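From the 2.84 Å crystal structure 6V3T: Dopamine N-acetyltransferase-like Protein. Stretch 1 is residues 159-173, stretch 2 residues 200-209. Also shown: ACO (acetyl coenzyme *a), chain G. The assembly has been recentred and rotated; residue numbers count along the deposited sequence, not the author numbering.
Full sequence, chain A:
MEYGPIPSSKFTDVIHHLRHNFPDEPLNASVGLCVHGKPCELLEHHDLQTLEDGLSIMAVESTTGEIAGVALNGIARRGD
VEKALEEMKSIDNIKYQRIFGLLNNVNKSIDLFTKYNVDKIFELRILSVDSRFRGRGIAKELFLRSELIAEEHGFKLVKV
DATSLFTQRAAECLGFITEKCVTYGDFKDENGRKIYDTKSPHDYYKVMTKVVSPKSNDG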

# COMPACT_ATOMS: atom_id res chain seq x y z
N LYS A 159 5.22 6.71 5.87
CA LYS A 159 3.74 6.73 5.90
C LYS A 159 3.24 5.46 5.20
O LYS A 159 3.96 4.95 4.32
CB LYS A 159 3.24 8.03 5.26
CG LYS A 159 1.75 8.11 4.97
CD LYS A 159 1.44 7.86 3.54
CE LYS A 159 0.02 7.42 3.26
NZ LYS A 159 -0.18 7.27 1.80
N VAL A 160 2.07 4.96 5.63
CA VAL A 160 1.45 3.71 5.10
C VAL A 160 -0.07 3.86 5.10
O VAL A 160 -0.66 4.25 6.15
CB VAL A 160 1.88 2.47 5.92
CG1 VAL A 160 1.55 2.62 7.40
CG2 VAL A 160 1.26 1.20 5.35
N ASP A 161 -0.69 3.55 3.95
CA ASP A 161 -2.16 3.51 3.83
C ASP A 161 -2.59 2.15 4.35
O ASP A 161 -2.65 1.22 3.55
CB ASP A 161 -2.62 3.79 2.40
CG ASP A 161 -2.67 5.27 2.08
OD1 ASP A 161 -3.51 5.97 2.68
OD2 ASP A 161 -1.86 5.71 1.25
N ALA A 162 -2.82 2.05 5.66
CA ALA A 162 -3.02 0.77 6.37
C ALA A 162 -4.49 0.37 6.28
O ALA A 162 -5.25 0.67 7.22
CB ALA A 162 -2.57 0.89 7.81
N THR A 163 -4.87 -0.27 5.18
CA THR A 163 -6.26 -0.68 4.90
C THR A 163 -6.56 -2.00 5.62
O THR A 163 -7.69 -2.19 6.08
CB THR A 163 -6.47 -0.87 3.41
OG1 THR A 163 -5.58 -1.94 3.10
CG2 THR A 163 -6.14 0.36 2.60
N SER A 164 -5.56 -2.88 5.68
CA SER A 164 -5.61 -4.16 6.43
C SER A 164 -5.27 -3.86 7.89
O SER A 164 -4.34 -3.09 8.12
CB SER A 164 -4.66 -5.16 5.85
OG SER A 164 -4.80 -6.42 6.48
N LEU A 165 -6.02 -4.43 8.82
CA LEU A 165 -5.76 -4.23 10.27
C LEU A 165 -4.53 -5.06 10.70
O LEU A 165 -3.83 -4.67 11.66
CB LEU A 165 -7.03 -4.60 11.03
CG LEU A 165 -6.86 -5.44 12.29
CD1 LEU A 165 -6.51 -4.57 13.47
CD2 LEU A 165 -8.12 -6.24 12.57
N PHE A 166 -4.21 -6.12 9.97
CA PHE A 166 -2.92 -6.83 10.15
C PHE A 166 -1.79 -5.85 9.89
O PHE A 166 -0.84 -5.81 10.66
CB PHE A 166 -2.81 -8.03 9.22
CG PHE A 166 -4.02 -8.93 9.24
CD1 PHE A 166 -4.88 -8.92 10.32
CD2 PHE A 166 -4.29 -9.78 8.18
CE1 PHE A 166 -6.01 -9.73 10.33
CE2 PHE A 166 -5.41 -10.59 8.20
CZ PHE A 166 -6.26 -10.57 9.27
N THR A 167 -1.93 -5.05 8.84
CA THR A 167 -0.96 -4.00 8.47
C THR A 167 -0.94 -2.92 9.54
O THR A 167 0.11 -2.29 9.71
CB THR A 167 -1.29 -3.35 7.12
OG1 THR A 167 -1.01 -4.33 6.12
CG2 THR A 167 -0.49 -2.10 6.85
N GLN A 168 -2.08 -2.66 10.17
CA GLN A 168 -2.16 -1.69 11.28
C GLN A 168 -1.33 -2.24 12.44
O GLN A 168 -0.56 -1.47 13.05
CB GLN A 168 -3.61 -1.43 11.70
CG GLN A 168 -4.43 -0.70 10.65
CD GLN A 168 -5.91 -0.76 10.91
OE1 GLN A 168 -6.38 -0.53 12.02
NE2 GLN A 168 -6.67 -1.07 9.87
N ARG A 169 -1.50 -3.53 12.73
CA ARG A 169 -0.79 -4.21 13.84
C ARG A 169 0.71 -4.10 13.64
O ARG A 169 1.38 -3.73 14.57
CB ARG A 169 -1.16 -5.69 13.91
CG ARG A 169 -2.29 -5.97 14.89
CD ARG A 169 -3.02 -7.20 14.43
NE ARG A 169 -4.13 -7.70 15.22
CZ ARG A 169 -4.98 -6.99 15.96
NH1 ARG A 169 -4.88 -5.68 16.09
NH2 ARG A 169 -5.95 -7.62 16.59
N ALA A 170 1.19 -4.45 12.46
CA ALA A 170 2.63 -4.38 12.14
C ALA A 170 3.09 -2.96 12.46
O ALA A 170 4.04 -2.79 13.20
CB ALA A 170 2.84 -4.73 10.69
N ALA A 171 2.39 -1.97 11.91
CA ALA A 171 2.68 -0.55 12.12
C ALA A 171 2.69 -0.25 13.62
O ALA A 171 3.65 0.35 14.09
CB ALA A 171 1.68 0.29 11.38
N GLU A 172 1.66 -0.68 14.35
CA GLU A 172 1.58 -0.51 15.82
C GLU A 172 2.89 -1.01 16.42
O GLU A 172 3.47 -0.31 17.26
CB GLU A 172 0.41 -1.29 16.43
CG GLU A 172 -0.56 -0.44 17.23
CD GLU A 172 -1.86 -0.08 16.51
OE1 GLU A 172 -2.16 -0.71 15.48
OE2 GLU A 172 -2.56 0.82 16.98
N CYS A 173 3.35 -2.18 15.97
CA CYS A 173 4.48 -2.90 16.61
C CYS A 173 5.80 -2.16 16.38
O CYS A 173 6.65 -2.28 17.25
CB CYS A 173 4.62 -4.35 16.14
SG CYS A 173 3.93 -5.53 17.33
N SER A 200 -15.42 -7.98 8.20
CA SER A 200 -14.64 -7.89 9.46
C SER A 200 -13.45 -8.83 9.37
O SER A 200 -13.52 -9.85 8.67
CB SER A 200 -15.50 -8.19 10.68
OG SER A 200 -15.76 -7.00 11.42
N PRO A 201 -12.31 -8.55 10.05
CA PRO A 201 -12.22 -7.50 11.08
C PRO A 201 -11.74 -6.12 10.62
O PRO A 201 -11.37 -5.32 11.46
CB PRO A 201 -11.18 -8.10 12.04
CG PRO A 201 -10.26 -8.93 11.16
CD PRO A 201 -11.04 -9.26 9.90
N HIS A 202 -11.79 -5.85 9.30
CA HIS A 202 -11.25 -4.62 8.67
C HIS A 202 -12.34 -3.55 8.61
O HIS A 202 -12.83 -3.27 7.50
CB HIS A 202 -10.68 -4.98 7.31
CG HIS A 202 -9.66 -6.06 7.40
ND1 HIS A 202 -9.22 -6.74 6.32
CD2 HIS A 202 -9.01 -6.59 8.45
CE1 HIS A 202 -8.32 -7.64 6.68
NE2 HIS A 202 -8.18 -7.58 7.98
N ASP A 203 -12.70 -2.98 9.76
CA ASP A 203 -13.87 -2.08 9.92
C ASP A 203 -13.46 -0.63 9.66
O ASP A 203 -14.37 0.23 9.66
CB ASP A 203 -14.49 -2.18 11.32
CG ASP A 203 -14.92 -3.58 11.75
OD1 ASP A 203 -15.20 -4.41 10.86
OD2 ASP A 203 -14.96 -3.82 12.98
N TYR A 204 -12.16 -0.35 9.48
CA TYR A 204 -11.64 1.03 9.28
C TYR A 204 -10.23 1.04 8.67
O TYR A 204 -9.48 0.05 8.80
CB TYR A 204 -11.69 1.80 10.60
CG TYR A 204 -11.08 1.07 11.77
CD1 TYR A 204 -11.70 0.01 12.38
CD2 TYR A 204 -9.86 1.44 12.28
CE1 TYR A 204 -11.14 -0.66 13.45
CE2 TYR A 204 -9.29 0.80 13.36
CZ TYR A 204 -9.93 -0.27 13.95
OH TYR A 204 -9.35 -0.91 15.01
N TYR A 205 -9.91 2.16 8.02
CA TYR A 205 -8.64 2.45 7.31
C TYR A 205 -7.90 3.54 8.09
O TYR A 205 -8.51 4.59 8.43
CB TYR A 205 -8.93 2.84 5.86
CG TYR A 205 -7.96 3.77 5.16
CD1 TYR A 205 -6.61 3.46 5.02
CD2 TYR A 205 -8.41 4.93 4.55
CE1 TYR A 205 -5.74 4.30 4.34
CE2 TYR A 205 -7.56 5.78 3.86
CZ TYR A 205 -6.22 5.47 3.76
OH TYR A 205 -5.38 6.32 3.08
N LYS A 206 -6.64 3.27 8.42
CA LYS A 206 -5.76 4.22 9.12
C LYS A 206 -4.64 4.62 8.18
O LYS A 206 -4.03 3.71 7.59
CB LYS A 206 -5.13 3.59 10.36
CG LYS A 206 -6.01 3.54 11.59
CD LYS A 206 -5.40 2.67 12.64
CE LYS A 206 -6.03 2.82 14.00
NZ LYS A 206 -5.23 2.08 15.00
N VAL A 207 -4.40 5.92 8.06
CA VAL A 207 -3.09 6.47 7.63
C VAL A 207 -2.20 6.51 8.87
O VAL A 207 -2.65 7.03 9.91
CB VAL A 207 -3.24 7.84 6.94
CG1 VAL A 207 -1.89 8.49 6.67
CG2 VAL A 207 -4.02 7.71 5.65
N MET A 208 -1.02 5.91 8.78
CA MET A 208 -0.09 5.70 9.91
C MET A 208 1.31 6.14 9.48
O MET A 208 1.61 6.10 8.28
CB MET A 208 -0.06 4.23 10.35
CG MET A 208 -1.45 3.69 10.66
SD MET A 208 -1.48 2.02 11.36
CE MET A 208 -1.07 2.39 13.07
N THR A 209 2.11 6.54 10.45
CA THR A 209 3.28 7.43 10.26
C THR A 209 4.30 7.16 11.36
O THR A 209 3.88 6.96 12.52
CB THR A 209 2.79 8.88 10.25
OG1 THR A 209 2.68 9.22 8.87
CG2 THR A 209 3.71 9.83 10.98
N1A ACO G . -5.71 -12.86 11.98
C2A ACO G . -5.37 -12.04 12.98
N3A ACO G . -4.19 -11.39 13.02
C4A ACO G . -3.28 -11.56 12.05
C5A ACO G . -3.58 -12.44 10.95
C6A ACO G . -4.88 -13.11 10.96
N6A ACO G . -5.21 -13.94 9.97
N7A ACO G . -2.53 -12.43 10.13
C8A ACO G . -1.61 -11.60 10.68
N9A ACO G . -2.06 -11.10 11.83
C1B ACO G . -1.32 -10.15 12.64
C2B ACO G . -0.31 -10.78 13.55
O2B ACO G . -0.85 -11.04 14.83
C3B ACO G . 0.74 -9.69 13.59
O3B ACO G . 0.34 -8.71 14.51
P3B ACO G . 1.06 -8.67 15.94
O7A ACO G . 0.00 -8.12 16.87
O8A ACO G . 1.34 -10.15 16.12
O9A ACO G . 2.22 -7.73 15.64
C4B ACO G . 0.69 -9.04 12.24
O4B ACO G . -0.57 -9.37 11.72
C5B ACO G . 1.76 -9.52 11.32
O5B ACO G . 1.42 -10.75 10.72
P1A ACO G . 2.37 -11.21 9.53
O1A ACO G . 3.74 -10.62 9.77
O2A ACO G . 2.25 -12.66 9.22
O3A ACO G . 1.62 -10.47 8.33
P2A ACO G . 1.26 -11.33 7.02
O4A ACO G . 2.54 -12.03 6.59
O5A ACO G . 0.06 -12.19 7.32
O6A ACO G . 0.72 -10.08 6.08
CBP ACO G . -1.16 -9.28 4.58
CCP ACO G . 0.00 -10.25 4.83
CDP ACO G . -0.86 -7.97 5.30
CEP ACO G . -2.40 -9.96 5.13
CAP ACO G . -1.43 -9.00 3.06
OAP ACO G . -2.03 -10.16 2.48
C9P ACO G . -2.33 -7.78 2.65
O9P ACO G . -3.53 -7.92 2.43
N8P ACO G . -1.75 -6.54 2.53
C7P ACO G . -2.47 -5.30 2.23
C6P ACO G . -2.16 -4.11 3.18
C5P ACO G . -1.91 -2.78 2.49
O5P ACO G . -0.85 -2.21 2.60
N4P ACO G . -2.93 -2.25 1.81
C3P ACO G . -2.91 -0.89 1.23
C2P ACO G . -3.11 -0.75 -0.29
S1P ACO G . -4.71 -0.15 -0.76
C ACO G . -4.96 -0.78 -2.32
O ACO G . -4.03 -0.89 -3.11
CH3 ACO G . -6.32 -1.21 -2.77

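The most unusual feature is an aromatic pair set beside the cofactor. The edge of the His202 ring points at one face of the Phe166 ring, with centroids 5.0 Å apart and planes at 81°. The nearest atoms are Phe166 CZ and His202 NE2, at 3.8 Å. The opposite face of Phe166 lies against the adenine of acetyl coenzyme A, with Phe166 CZ 3.3 Å from ACO C6A. A flat ring with two apolar faces suits this position between histidine and adenine.

The backbone tie is a short antiparallel ladder. Strand 159-162 runs alongside the strand that includes Lys206 and Met208, with their axes 4.8 Å apart at closest approach. Val160 pairs with Met208 through two hydrogen bonds, Val160 N to Met208 O at 2.9 Å and Met208 N to Val160 O at 3.1 Å. Ala162 pairs with Lys206 in the same way, Ala162 N to Lys206 O at 2.8 Å and Lys206 N to Ala162 O at 3.2 Å. Lys159 CA adds a CA-H...O contact to Met208 O at 3.3 Å.

After strand 159-162 the chain turns into a helix. This helix packs on the sheet face that carries Val160, Ala162, Lys206 and Met208. Met208 is the centre of this packing and has the largest area covered by the other stretch. Its SD lies 3.9 Å from Ala162 CB and 3.6 Å from Ala171 CB, and its CB lies 3.7 Å from Val160 CG1. The two small alanines, one from the strand and one from the helix, both bring their methyl groups close to the sulfur. A long, unbranched side chain can bring its sulfur to both.

Gln168 also points toward the second stretch. Its NE2 makes a weak hydrogen bond to Tyr204 O at 3.2 Å. Its OE1 lies 3.4 Å from Lys206 CD, so the aliphatic part of the lysine packs against the amide. The charged end of Lys206 reaches on to the exposed Glu172, where Lys206 NZ and Glu172 OE2 form a salt bridge at 3.6 Å.

At the start of stretch 2, Leu165 CD2 meets Pro201 CB at 3.6 Å. Pro201 follows a cis peptide bond. The backbone N of Leu165 sits over a face of the His202 ring, 3.7 Å from His202 CD2.

Lys159, Asp161, Val207 and Thr209 occupy the other sheet face. Lys159 CG packs on Val207 CG1 at 4.0 Å, and Lys159 CB lies 3.8 Å from Thr209 OG1. Together the two stretches bury 878 Å², counting both sides.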